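Local coordinates for protein transmembrane oligosaccharyl transferase (Archaeoglobus fulgidus, PDB 3WAJ) that belongs to the STT3/AglB family of membrane-embedded oligosaccharyl transferases, with a helical GT-C-type membrane region, a large globular part and a bound zinc ion, at residues A[686-691]-A[805-811]; A[505-509]-A[695-699]; A[142-146]-A[482-486]; A[26-32]-A[489-494]; A[640-645]-A[658-664]. All blocks are in the same frame, centred on the assembly; numbering follows the deposited sequence.

Interaction 1: A[686-691]-A[805-811]; sequences DGSGLS and RTFEYWQ
Asp686 reaches from its loop to Phe807 and Arg805, meeting a different group at each step. Its CB sits squarely over the Phe807 ring, 3.4 Å from the centroid, as a CH-pi contact. CG, turned beside its own backbone N (chi1 -69°), then carries the carboxylate past the ring to the guanidinium. OD2 takes NH1 of Arg805 at 2.8 Å and OD1 takes NH2 at 3.2 Å, a two-pronged, end-on salt bridge. The planes are 45° apart, and both nitrogens come in from above the carboxylate plane while the oxygens stay close to the guanidinium plane. OD1 also pairs with Lys772, and NH2 with Glu698. Beyond Asp686 the chain makes a type II beta turn, Gly687 to Leu690, against strand 806-814, an outermost strand of a four-stranded antiparallel sheet in the long peripheral domain. Ser688 OG accepts the Trp810 backbone N-H at 2.9 Å, while a water bonded to the same OG donates to Glu808 O. Tyr809 OH closes on Leu690 O at 2.7 Å, the carbonyl oxygen lying at the ring's edge.

Interaction 2: A[505-509]-A[695-699]; sequences DALTW and MIYES
Asp505 starts the contact by laying its carbonyl carbon 3.9 Å from Tyr697 OH. Ala506 follows: its CA comes within 3.7 Å of Tyr697 CE1, with CB almost as near, so the helix backbone itself lies against the phenol ring. Helix 501-513 here runs over strand 693-698, an outermost strand of a five-stranded mixed sheet, at 134° between their directions and with the short axes 9.5 Å apart. The strand has a classic beta bulge, Ile696 and Tyr697 both facing Ile773. One turn on from Asp505, Trp509 lays its indole over the tyrosine at a tilt. CG lies anti to the backbone N (chi1 -179°), which carries the rings out to Tyr697, and the two side chains run antiparallel, each CB reaching over the other's rings. The five-membered ring stacks face to face on the phenol, centroids 4.2 Å apart and planes at 29°. Tyr697 CB lies 3.7 Å from the centroid of the six-membered ring, while Ile696 CD1 meets the indole edge, 3.8 Å from Trp509 CH2.

Interaction 3: A[142-146]-A[482-486]; sequences FLIAI and IYPTY
Phe142 and Ile482 meet at about a right angle where two helices of the membrane region pack together: the C-terminal part of helix 134-144 with the residues after it, from the STT3 N-terminal part, and the middle of helix 474-491. The phenyl ring turns its edge, not its face, to the isoleucine. CE2 does most of the touching, 3.4 Å from Ile482 CG2 and almost as close to CD1, so that the ring corner enters the fork between the two branches of the isoleucine. A chi1 of 179° swings the Phe142 ring away from its own backbone nitrogen and out to that fork. Leu143 approaches the same isoleucine, also crosswise, bringing CD2 to 4.1 Å from Ile482 CG1. Three residues after Leu143, Ile146 is directed toward the partner helix and spreads its branches over three residues. CG2 comes to the edge of the Tyr486 ring, 4.0 Å from CD1, whereas CD1 goes between Thr485 and Ile482. Helix 474-491 is kinked here, since the nitrogen of Pro484 makes no bond to the preceding turn. Ile23 of helix 19-30 touches both Phe142 and Ile146, and helix 429-446 packs on Leu143. No hydrogen bond joins the two segments; Ile146 O and Thr485 O, both acceptors, stand 3.0 Å apart. Ile146 CD1 presses to 3.2 Å from Thr485 OG1.

Interaction 4: A[26-32]-A[489-494]; sequences KLRILNP and ADAQSS
The C-terminal ends of two membrane-region helices, 19-30 and 474-491, with the residues that follow, come together here through Lys26, Leu27 and Asn31 on one side and Ala489, Asp490 and Ser493 on the other. Asn31 is the polar link. Its OD1 receives Lys26 NZ at 2.6 Å, in the carbonyl plane and on a lone pair, and its ND2 gives a weak hydrogen bond to Asp490 OD1 at 3.2 Å. The amide and carboxylate planes stand nearly perpendicular, 87° apart. The lysine crosses Asp490 at a slant, with CE 3.3 Å from OD1 and NZ in only a long ion pair with it. Because the lysine chain bends at chi2 and chi4, its ammonium can curl back to Asn31. Leu27 CD2 packs on Ala489 CB at 3.8 Å. Asn31 N bonds to Lys26 O, five residues back, marking a wider pi-type turn, and Pro32 occupies the N-cap position before helix 33-36. The whole is a packing of helix ends in a polytopic membrane protein, a small polar cluster beside apolar contacts.

Interaction 5: A[640-645]-A[658-664]; sequences YFYYSP and IPLNSII
Tyr642 rests its ring in a hollow formed by Ile658, Pro659 and Ser662. Ile658 lies over one ring face, with CG1 3.8 Å from Tyr642 CD1, while Pro659 CD comes obliquely to CE2 at 4.0 Å. The ring reaches this hollow because CG stands between the backbone N and the carbonyl carbon (chi1 69°). A smaller bump, Ile664 CG2, fits against Tyr640 CB at 3.7 Å, and Ile658 CD1 touches the same CB. At the other end Pro645 sits on the type II beta turn of Pro659 to Ser662: its CD is 3.4 Å from Ser662 OG and 4.1 Å from Pro659 CB. Ser662 OG bonds to Pro659 O at 2.9 Å, spanning the turn from its last residue to its first. Tyr643 and Ile663 form an antiparallel hydrogen-bonded pair, Tyr643 N to Ile663 O at 2.8 Å and Ile663 N to Tyr643 O at 2.9 Å. Strand 640-643 is the middle one of three, between 649-652 and 663-664, and the face bearing Tyr643 and Ile663 packs on helix 717-732.

The contacts fall into two touching pairs and one outlier. Interactions 1 and 2, centres about 18 Å apart in the globular part, are joined by the Arg805 NH2 to Glu698 OE1 salt bridge of 2.6 Å and by Met695 SD, 4.1 Å from Phe807 CE1. Interactions 3 and 4, centres about 12 Å apart in the membrane region, share helix 474-491; Tyr486 OH lies 3.1 Å from Lys26 CE. Helix 501-513 of interaction 2 follows that helix directly in sequence, yet the nearest atoms of interactions 2 and 4 are about 18 Å apart. Interaction 5 stands alone, its centre about 35 Å from that of interaction 1. The zinc ion is bound by Asp47, Asp161 and His163, none of them in the five contacts.

Interaction 1: A[686-691]-A[805-811]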
# COMPACT_ATOMS: atom_id res chain seq x y z
N ASP A 686 24.80 12.18 -7.02
CA ASP A 686 24.21 13.49 -6.73
C ASP A 686 23.93 14.27 -8.00
O ASP A 686 23.92 15.50 -8.02
CB ASP A 686 25.12 14.29 -5.76
CG ASP A 686 25.13 13.68 -4.34
OD1 ASP A 686 24.03 13.31 -3.85
OD2 ASP A 686 26.23 13.51 -3.76
N GLY A 687 23.69 13.54 -9.08
CA GLY A 687 23.32 14.12 -10.35
C GLY A 687 24.51 14.51 -11.19
O GLY A 687 24.35 15.16 -12.22
N SER A 688 25.71 14.12 -10.77
CA SER A 688 26.91 14.47 -11.52
C SER A 688 26.92 13.79 -12.89
O SER A 688 26.59 12.60 -13.00
CB SER A 688 28.17 14.08 -10.72
OG SER A 688 29.33 14.64 -11.30
N GLY A 689 27.30 14.52 -13.93
CA GLY A 689 27.35 13.94 -15.27
C GLY A 689 26.16 14.31 -16.13
O GLY A 689 26.28 14.38 -17.36
N LEU A 690 25.02 14.55 -15.49
CA LEU A 690 23.75 14.84 -16.17
C LEU A 690 23.62 16.29 -16.65
O LEU A 690 24.11 17.22 -15.99
CB LEU A 690 22.58 14.52 -15.23
CG LEU A 690 22.49 13.08 -14.75
CD1 LEU A 690 21.46 12.98 -13.62
CD2 LEU A 690 22.09 12.19 -15.92
N SER A 691 22.94 16.48 -17.78
CA SER A 691 22.82 17.79 -18.42
C SER A 691 21.56 18.55 -18.04
O SER A 691 21.56 19.78 -18.00
CB SER A 691 22.86 17.64 -19.93
OG SER A 691 24.16 17.32 -20.37
N ARG A 805 26.62 19.92 2.90
CA ARG A 805 27.44 18.84 2.34
C ARG A 805 27.85 19.26 0.95
O ARG A 805 27.08 19.91 0.24
CB ARG A 805 26.63 17.55 2.27
CG ARG A 805 27.29 16.42 1.49
CD ARG A 805 26.45 15.15 1.56
NE ARG A 805 25.20 15.24 0.80
CZ ARG A 805 25.08 14.90 -0.48
NH1 ARG A 805 26.12 14.43 -1.14
NH2 ARG A 805 23.91 15.03 -1.10
N THR A 806 29.07 18.90 0.55
CA THR A 806 29.54 19.22 -0.79
C THR A 806 29.79 17.97 -1.65
O THR A 806 30.01 16.88 -1.13
CB THR A 806 30.80 20.10 -0.77
OG1 THR A 806 31.87 19.39 -0.15
CG2 THR A 806 30.52 21.39 -0.03
N PHE A 807 29.75 18.16 -2.96
CA PHE A 807 30.13 17.12 -3.91
C PHE A 807 30.51 17.84 -5.17
O PHE A 807 30.17 19.02 -5.34
CB PHE A 807 28.98 16.13 -4.17
CG PHE A 807 27.73 16.76 -4.73
CD1 PHE A 807 26.65 17.06 -3.89
CD2 PHE A 807 27.61 17.05 -6.09
CE1 PHE A 807 25.48 17.66 -4.40
CE2 PHE A 807 26.44 17.63 -6.61
CZ PHE A 807 25.38 17.94 -5.75
N GLU A 808 31.21 17.16 -6.07
CA GLU A 808 31.62 17.78 -7.32
C GLU A 808 30.66 17.43 -8.45
O GLU A 808 30.33 16.26 -8.66
CB GLU A 808 33.05 17.35 -7.69
CG GLU A 808 34.12 17.96 -6.81
CD GLU A 808 34.11 19.48 -6.86
OE1 GLU A 808 34.18 20.06 -7.97
OE2 GLU A 808 34.02 20.10 -5.77
N TYR A 809 30.19 18.46 -9.16
CA TYR A 809 29.51 18.24 -10.43
C TYR A 809 30.58 18.13 -11.51
O TYR A 809 31.47 18.98 -11.61
CB TYR A 809 28.56 19.39 -10.77
CG TYR A 809 27.95 19.26 -12.16
CD1 TYR A 809 26.79 18.53 -12.36
CD2 TYR A 809 28.55 19.85 -13.28
CE1 TYR A 809 26.22 18.38 -13.63
CE2 TYR A 809 27.99 19.70 -14.56
CZ TYR A 809 26.82 18.97 -14.72
OH TYR A 809 26.25 18.82 -15.96
N TRP A 810 30.51 17.07 -12.31
CA TRP A 810 31.42 16.90 -13.44
C TRP A 810 30.63 16.55 -14.69
O TRP A 810 29.64 15.83 -14.63
CB TRP A 810 32.39 15.75 -13.17
CG TRP A 810 33.57 16.09 -12.31
CD1 TRP A 810 33.71 15.86 -10.97
CD2 TRP A 810 34.79 16.69 -12.75
NE1 TRP A 810 34.94 16.29 -10.55
CE2 TRP A 810 35.62 16.81 -11.62
CE3 TRP A 810 35.26 17.15 -13.99
CZ2 TRP A 810 36.91 17.37 -11.69
CZ3 TRP A 810 36.53 17.70 -14.05
CH2 TRP A 810 37.34 17.80 -12.91
N GLN A 811 31.08 17.06 -15.83
CA GLN A 811 30.60 16.56 -17.11
C GLN A 811 31.76 16.64 -18.09
O GLN A 811 32.52 17.61 -18.07
CB GLN A 811 29.40 17.35 -17.63
CG GLN A 811 28.76 16.73 -18.87
CD GLN A 811 27.63 17.58 -19.44
OE1 GLN A 811 27.13 18.49 -18.78
NE2 GLN A 811 27.23 17.28 -20.67
O HOH W 1 31.38 13.84 -9.32

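Interaction 2: A[505-509]-A[695-699]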
# COMPACT_ATOMS: atom_id res chain seq x y z
N ASP A 505 9.19 16.25 5.50
CA ASP A 505 9.72 17.62 5.36
C ASP A 505 10.07 17.95 3.92
O ASP A 505 9.85 19.07 3.46
CB ASP A 505 10.94 17.85 6.27
CG ASP A 505 10.57 17.98 7.73
OD1 ASP A 505 9.36 18.11 8.00
OD2 ASP A 505 11.48 17.96 8.59
N ALA A 506 10.61 16.96 3.21
CA ALA A 506 10.95 17.16 1.80
C ALA A 506 9.70 17.56 1.01
O ALA A 506 9.73 18.49 0.21
CB ALA A 506 11.59 15.90 1.21
N LEU A 507 8.60 16.88 1.26
CA LEU A 507 7.35 17.16 0.54
C LEU A 507 6.70 18.49 0.95
O LEU A 507 6.21 19.21 0.08
CB LEU A 507 6.38 15.99 0.68
CG LEU A 507 7.06 14.75 0.12
CD1 LEU A 507 6.23 13.51 0.35
CD2 LEU A 507 7.34 14.97 -1.37
N THR A 508 6.69 18.82 2.24
CA THR A 508 6.18 20.14 2.65
C THR A 508 7.05 21.21 2.03
O THR A 508 6.55 22.24 1.59
CB THR A 508 6.11 20.37 4.17
OG1 THR A 508 7.39 20.14 4.76
CG2 THR A 508 5.06 19.48 4.82
N TRP A 509 8.35 20.96 1.98
CA TRP A 509 9.26 21.89 1.31
C TRP A 509 8.86 22.07 -0.15
O TRP A 509 8.75 23.19 -0.64
CB TRP A 509 10.71 21.39 1.38
CG TRP A 509 11.67 22.34 0.72
CD1 TRP A 509 12.31 23.41 1.30
CD2 TRP A 509 12.09 22.33 -0.66
NE1 TRP A 509 13.09 24.06 0.37
CE2 TRP A 509 12.98 23.42 -0.84
CE3 TRP A 509 11.78 21.52 -1.77
CZ2 TRP A 509 13.58 23.71 -2.08
CZ3 TRP A 509 12.38 21.80 -3.00
CH2 TRP A 509 13.28 22.88 -3.14
N MET A 695 20.30 19.18 -8.46
CA MET A 695 19.73 18.96 -7.15
C MET A 695 19.22 20.31 -6.64
O MET A 695 19.85 21.34 -6.88
CB MET A 695 20.77 18.37 -6.21
CG MET A 695 20.32 18.19 -4.76
SD MET A 695 21.43 17.05 -3.92
CE MET A 695 21.27 17.71 -2.32
N ILE A 696 18.07 20.32 -5.97
CA ILE A 696 17.56 21.58 -5.42
C ILE A 696 17.37 21.53 -3.91
O ILE A 696 17.27 22.59 -3.27
CB ILE A 696 16.26 22.02 -6.10
CG1 ILE A 696 15.17 20.97 -5.91
CG2 ILE A 696 16.50 22.30 -7.57
CD1 ILE A 696 13.85 21.34 -6.58
N TYR A 697 17.32 20.32 -3.37
CA TYR A 697 17.08 20.08 -1.95
C TYR A 697 17.43 18.64 -1.56
O TYR A 697 17.18 17.71 -2.34
CB TYR A 697 15.59 20.34 -1.64
CG TYR A 697 15.13 20.02 -0.22
CD1 TYR A 697 14.81 18.72 0.16
CD2 TYR A 697 14.96 21.03 0.72
CE1 TYR A 697 14.36 18.43 1.46
CE2 TYR A 697 14.51 20.75 2.01
CZ TYR A 697 14.21 19.45 2.37
OH TYR A 697 13.77 19.18 3.64
N GLU A 698 17.99 18.44 -0.37
CA GLU A 698 18.05 17.10 0.23
C GLU A 698 17.67 17.18 1.71
O GLU A 698 17.82 18.22 2.35
CB GLU A 698 19.43 16.44 0.08
CG GLU A 698 20.53 17.06 0.96
CD GLU A 698 21.85 16.26 0.91
OE1 GLU A 698 21.84 15.07 0.50
OE2 GLU A 698 22.92 16.80 1.28
N SER A 699 17.17 16.07 2.24
CA SER A 699 16.82 15.98 3.66
C SER A 699 18.05 15.66 4.48
O SER A 699 19.15 15.49 3.95
CB SER A 699 15.85 14.84 3.87
OG SER A 699 16.45 13.60 3.53

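Interaction 3: A[142-146]-A[482-486]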
# COMPACT_ATOMS: atom_id res chain seq x y z
N PHE A 142 -13.96 -10.71 23.32
CA PHE A 142 -12.68 -10.52 23.99
C PHE A 142 -11.52 -10.91 23.09
O PHE A 142 -10.46 -10.29 23.11
CB PHE A 142 -12.63 -11.31 25.31
CG PHE A 142 -11.33 -11.18 26.05
CD1 PHE A 142 -11.19 -10.26 27.08
CD2 PHE A 142 -10.24 -11.98 25.73
CE1 PHE A 142 -9.99 -10.14 27.77
CE2 PHE A 142 -9.04 -11.86 26.40
CZ PHE A 142 -8.91 -10.94 27.43
N LEU A 143 -11.71 -11.97 22.31
CA LEU A 143 -10.65 -12.48 21.45
C LEU A 143 -10.37 -11.57 20.26
O LEU A 143 -9.21 -11.39 19.87
CB LEU A 143 -10.98 -13.90 20.99
CG LEU A 143 -10.85 -14.94 22.10
CD1 LEU A 143 -11.11 -16.32 21.56
CD2 LEU A 143 -9.47 -14.86 22.72
N ILE A 144 -11.42 -10.98 19.68
CA ILE A 144 -11.24 -10.09 18.54
C ILE A 144 -10.58 -8.79 19.00
O ILE A 144 -9.89 -8.13 18.23
CB ILE A 144 -12.59 -9.81 17.81
CG1 ILE A 144 -12.34 -9.24 16.40
CG2 ILE A 144 -13.51 -8.91 18.65
CD1 ILE A 144 -11.63 -10.20 15.46
N ALA A 145 -10.77 -8.45 20.27
CA ALA A 145 -10.17 -7.25 20.84
C ALA A 145 -8.65 -7.37 20.99
O ALA A 145 -7.97 -6.37 21.16
CB ALA A 145 -10.82 -6.91 22.18
N ILE A 146 -8.13 -8.59 20.91
CA ILE A 146 -6.69 -8.81 21.11
C ILE A 146 -5.97 -9.58 20.00
O ILE A 146 -4.77 -9.76 20.06
CB ILE A 146 -6.40 -9.52 22.46
CG1 ILE A 146 -7.29 -10.75 22.63
CG2 ILE A 146 -6.62 -8.58 23.61
CD1 ILE A 146 -6.56 -11.99 23.06
N ILE A 482 -5.41 -16.72 25.43
CA ILE A 482 -5.29 -15.27 25.63
C ILE A 482 -3.86 -14.71 25.84
O ILE A 482 -3.55 -13.61 25.39
CB ILE A 482 -6.23 -14.80 26.79
CG1 ILE A 482 -7.70 -15.06 26.43
CG2 ILE A 482 -6.01 -13.32 27.12
CD1 ILE A 482 -8.65 -15.08 27.63
N TYR A 483 -2.99 -15.47 26.50
CA TYR A 483 -1.69 -14.89 26.87
C TYR A 483 -0.74 -14.55 25.71
O TYR A 483 -0.41 -13.38 25.53
CB TYR A 483 -0.96 -15.69 27.95
CG TYR A 483 0.39 -15.09 28.27
CD1 TYR A 483 1.56 -15.64 27.76
CD2 TYR A 483 0.48 -13.94 29.05
CE1 TYR A 483 2.80 -15.07 28.04
CE2 TYR A 483 1.71 -13.37 29.33
CZ TYR A 483 2.86 -13.93 28.83
OH TYR A 483 4.08 -13.35 29.13
N PRO A 484 -0.28 -15.55 24.95
CA PRO A 484 0.72 -15.15 23.95
C PRO A 484 0.14 -14.38 22.77
O PRO A 484 0.90 -13.87 21.95
CB PRO A 484 1.31 -16.49 23.49
CG PRO A 484 0.21 -17.47 23.69
CD PRO A 484 -0.58 -17.00 24.88
N THR A 485 -1.19 -14.28 22.68
CA THR A 485 -1.79 -13.45 21.64
C THR A 485 -2.12 -12.02 22.11
O THR A 485 -2.45 -11.15 21.30
CB THR A 485 -3.01 -14.12 20.95
OG1 THR A 485 -4.23 -13.57 21.44
CG2 THR A 485 -2.99 -15.60 21.20
N TYR A 486 -2.04 -11.77 23.42
CA TYR A 486 -2.01 -10.40 23.91
C TYR A 486 -0.60 -9.87 23.74
O TYR A 486 -0.40 -8.69 23.44
CB TYR A 486 -2.42 -10.28 25.38
CG TYR A 486 -2.24 -8.87 25.89
CD1 TYR A 486 -3.19 -7.89 25.63
CD2 TYR A 486 -1.09 -8.50 26.59
CE1 TYR A 486 -3.02 -6.59 26.07
CE2 TYR A 486 -0.91 -7.21 27.04
CZ TYR A 486 -1.88 -6.26 26.77
OH TYR A 486 -1.71 -4.97 27.21

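Interaction 4: A[26-32]-A[489-494]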
# COMPACT_ATOMS: atom_id res chain seq x y z
N LYS A 26 -6.57 0.42 24.57
CA LYS A 26 -5.18 0.42 25.01
C LYS A 26 -4.28 0.02 23.86
O LYS A 26 -3.28 0.67 23.58
CB LYS A 26 -5.00 -0.52 26.22
CG LYS A 26 -3.57 -0.57 26.80
CD LYS A 26 -2.77 -1.75 26.23
CE LYS A 26 -1.42 -1.93 26.93
NZ LYS A 26 -0.53 -0.76 26.84
N LEU A 27 -4.67 -1.06 23.18
CA LEU A 27 -3.93 -1.58 22.04
C LEU A 27 -3.97 -0.65 20.82
O LEU A 27 -2.96 -0.43 20.16
CB LEU A 27 -4.43 -2.98 21.67
CG LEU A 27 -3.53 -4.17 22.00
CD1 LEU A 27 -2.77 -3.93 23.28
CD2 LEU A 27 -4.34 -5.46 22.10
N ARG A 28 -5.13 -0.08 20.51
CA ARG A 28 -5.25 0.64 19.24
C ARG A 28 -5.07 2.16 19.27
O ARG A 28 -4.68 2.76 18.28
CB ARG A 28 -6.55 0.25 18.53
CG ARG A 28 -6.51 -1.16 18.01
CD ARG A 28 -7.86 -1.85 18.13
NE ARG A 28 -7.70 -3.30 18.04
CZ ARG A 28 -8.18 -4.02 17.05
NH1 ARG A 28 -8.86 -3.42 16.09
NH2 ARG A 28 -8.00 -5.33 17.01
N ILE A 29 -5.34 2.76 20.42
CA ILE A 29 -5.24 4.21 20.56
C ILE A 29 -4.03 4.61 21.41
O ILE A 29 -3.33 5.57 21.09
CB ILE A 29 -6.54 4.80 21.16
CG1 ILE A 29 -7.72 4.44 20.26
CG2 ILE A 29 -6.43 6.31 21.37
CD1 ILE A 29 -8.94 5.30 20.45
N LEU A 30 -3.79 3.86 22.48
CA LEU A 30 -2.77 4.22 23.48
C LEU A 30 -1.35 3.75 23.13
O LEU A 30 -0.40 4.52 23.19
CB LEU A 30 -3.15 3.68 24.85
CG LEU A 30 -3.86 4.60 25.85
CD1 LEU A 30 -4.80 5.59 25.19
CD2 LEU A 30 -4.60 3.75 26.88
N ASN A 31 -1.22 2.47 22.79
CA ASN A 31 0.08 1.93 22.40
C ASN A 31 0.86 2.71 21.32
O ASN A 31 2.03 3.02 21.53
CB ASN A 31 -0.04 0.44 22.04
CG ASN A 31 0.20 -0.46 23.22
OD1 ASN A 31 -0.49 -0.36 24.24
ND2 ASN A 31 1.19 -1.34 23.10
N PRO A 32 0.22 3.04 20.18
CA PRO A 32 1.03 3.72 19.16
C PRO A 32 0.88 5.25 19.19
O PRO A 32 1.33 5.90 18.26
CB PRO A 32 0.43 3.19 17.85
CG PRO A 32 -1.04 3.08 18.18
CD PRO A 32 -1.12 2.70 19.65
N ALA A 489 0.07 -8.93 20.15
CA ALA A 489 -0.84 -7.80 19.95
C ALA A 489 -0.37 -6.53 20.63
O ALA A 489 -0.65 -5.43 20.16
CB ALA A 489 -2.21 -8.16 20.43
N ASP A 490 0.30 -6.66 21.77
CA ASP A 490 0.85 -5.50 22.44
C ASP A 490 2.15 -5.04 21.76
O ASP A 490 2.39 -3.84 21.57
CB ASP A 490 1.07 -5.77 23.93
CG ASP A 490 1.52 -4.55 24.68
OD1 ASP A 490 0.65 -3.74 25.07
OD2 ASP A 490 2.75 -4.38 24.86
N ALA A 491 2.98 -6.01 21.37
CA ALA A 491 4.27 -5.73 20.74
C ALA A 491 4.14 -5.20 19.31
O ALA A 491 5.04 -4.51 18.83
CB ALA A 491 5.14 -6.95 20.76
N GLN A 492 3.06 -5.55 18.62
CA GLN A 492 2.85 -5.09 17.25
C GLN A 492 2.08 -3.78 17.19
O GLN A 492 2.04 -3.13 16.18
CB GLN A 492 2.10 -6.14 16.45
CG GLN A 492 2.84 -7.42 16.19
CD GLN A 492 1.97 -8.45 15.48
OE1 GLN A 492 0.82 -8.16 15.14
NE2 GLN A 492 2.50 -9.64 15.26
N SER A 493 1.46 -3.43 18.31
CA SER A 493 0.54 -2.30 18.38
C SER A 493 1.27 -1.04 18.81
O SER A 493 0.70 0.06 18.83
CB SER A 493 -0.54 -2.64 19.41
OG SER A 493 -1.27 -1.50 19.79
N SER A 494 2.55 -1.19 19.14
CA SER A 494 3.30 -0.09 19.73
C SER A 494 4.07 0.73 18.70
O SER A 494 4.52 1.84 19.00
CB SER A 494 4.21 -0.60 20.85
OG SER A 494 4.99 -1.70 20.44

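Interaction 5: A[640-645]-A[658-664]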
# COMPACT_ATOMS: atom_id res chain seq x y z
N TYR A 640 30.21 -9.89 -3.93
CA TYR A 640 30.26 -9.57 -2.52
C TYR A 640 31.65 -9.21 -2.10
O TYR A 640 32.63 -9.70 -2.69
CB TYR A 640 29.83 -10.79 -1.68
CG TYR A 640 28.43 -11.26 -1.99
CD1 TYR A 640 28.20 -12.22 -2.97
CD2 TYR A 640 27.34 -10.71 -1.33
CE1 TYR A 640 26.92 -12.65 -3.27
CE2 TYR A 640 26.05 -11.13 -1.61
CZ TYR A 640 25.84 -12.10 -2.59
OH TYR A 640 24.56 -12.53 -2.90
N PHE A 641 31.72 -8.37 -1.07
CA PHE A 641 32.96 -8.16 -0.34
C PHE A 641 33.04 -9.21 0.76
O PHE A 641 32.02 -9.60 1.33
CB PHE A 641 32.98 -6.77 0.30
CG PHE A 641 33.24 -5.65 -0.67
CD1 PHE A 641 34.42 -5.63 -1.42
CD2 PHE A 641 32.33 -4.60 -0.82
CE1 PHE A 641 34.68 -4.61 -2.32
CE2 PHE A 641 32.58 -3.58 -1.72
CZ PHE A 641 33.76 -3.58 -2.47
N TYR A 642 34.25 -9.65 1.07
CA TYR A 642 34.45 -10.65 2.12
C TYR A 642 35.87 -10.61 2.71
O TYR A 642 36.81 -10.11 2.07
CB TYR A 642 34.21 -12.05 1.54
CG TYR A 642 35.30 -12.45 0.57
CD1 TYR A 642 35.22 -12.10 -0.77
CD2 TYR A 642 36.43 -13.15 1.00
CE1 TYR A 642 36.21 -12.44 -1.66
CE2 TYR A 642 37.43 -13.51 0.12
CZ TYR A 642 37.31 -13.15 -1.21
OH TYR A 642 38.30 -13.50 -2.10
N TYR A 643 36.02 -11.18 3.91
CA TYR A 643 37.34 -11.51 4.46
C TYR A 643 37.57 -13.02 4.44
O TYR A 643 36.73 -13.80 4.89
CB TYR A 643 37.47 -11.00 5.89
CG TYR A 643 37.33 -9.52 5.97
CD1 TYR A 643 38.45 -8.69 5.95
CD2 TYR A 643 36.08 -8.93 6.03
CE1 TYR A 643 38.32 -7.30 6.02
CE2 TYR A 643 35.93 -7.56 6.08
CZ TYR A 643 37.05 -6.75 6.08
OH TYR A 643 36.85 -5.40 6.12
N SER A 644 38.72 -13.41 3.90
CA SER A 644 39.08 -14.82 3.78
C SER A 644 39.36 -15.38 5.17
O SER A 644 39.49 -14.62 6.13
CB SER A 644 40.30 -15.00 2.89
OG SER A 644 41.47 -14.53 3.53
N PRO A 645 39.45 -16.72 5.28
CA PRO A 645 39.82 -17.28 6.59
C PRO A 645 41.25 -16.91 7.03
O PRO A 645 41.53 -17.03 8.22
CB PRO A 645 39.66 -18.80 6.39
CG PRO A 645 39.51 -19.00 4.91
CD PRO A 645 38.91 -17.75 4.37
N ILE A 658 34.38 -17.39 -3.43
CA ILE A 658 34.67 -17.08 -2.04
C ILE A 658 35.06 -18.35 -1.28
O ILE A 658 34.25 -19.27 -1.17
CB ILE A 658 33.46 -16.40 -1.38
CG1 ILE A 658 33.15 -15.06 -2.06
CG2 ILE A 658 33.70 -16.20 0.11
CD1 ILE A 658 31.83 -14.44 -1.61
N PRO A 659 36.31 -18.40 -0.76
CA PRO A 659 36.80 -19.59 -0.04
C PRO A 659 35.83 -19.93 1.06
O PRO A 659 35.29 -19.01 1.68
CB PRO A 659 38.12 -19.11 0.59
CG PRO A 659 38.57 -18.00 -0.26
CD PRO A 659 37.33 -17.34 -0.85
N LEU A 660 35.58 -21.22 1.29
CA LEU A 660 34.76 -21.66 2.41
C LEU A 660 35.28 -21.03 3.71
O LEU A 660 36.48 -20.73 3.82
CB LEU A 660 34.77 -23.20 2.53
CG LEU A 660 33.93 -24.01 1.53
CD1 LEU A 660 34.19 -25.52 1.64
CD2 LEU A 660 32.47 -23.71 1.71
N ASN A 661 34.38 -20.82 4.66
CA ASN A 661 34.70 -20.27 5.98
C ASN A 661 35.15 -18.80 5.97
O ASN A 661 35.82 -18.33 6.90
CB ASN A 661 35.74 -21.15 6.70
CG ASN A 661 35.30 -22.58 6.83
OD1 ASN A 661 34.13 -22.87 7.09
ND2 ASN A 661 36.24 -23.51 6.63
N SER A 662 34.78 -18.08 4.92
CA SER A 662 35.05 -16.66 4.85
C SER A 662 33.99 -15.93 5.65
O SER A 662 32.93 -16.46 5.91
CB SER A 662 34.99 -16.17 3.41
OG SER A 662 36.17 -16.49 2.71
N ILE A 663 34.26 -14.70 6.06
CA ILE A 663 33.13 -13.89 6.48
C ILE A 663 32.73 -12.96 5.32
O ILE A 663 33.54 -12.20 4.79
CB ILE A 663 33.31 -13.25 7.91
CG1 ILE A 663 33.06 -11.76 7.91
CG2 ILE A 663 34.62 -13.66 8.58
CD1 ILE A 663 31.61 -11.44 8.10
N ILE A 664 31.48 -13.10 4.88
CA ILE A 664 30.98 -12.41 3.70
C ILE A 664 30.01 -11.31 4.11
O ILE A 664 29.06 -11.56 4.86
CB ILE A 664 30.22 -13.40 2.76
CG1 ILE A 664 31.13 -14.55 2.33
CG2 ILE A 664 29.63 -12.67 1.55
CD1 ILE A 664 30.38 -15.74 1.74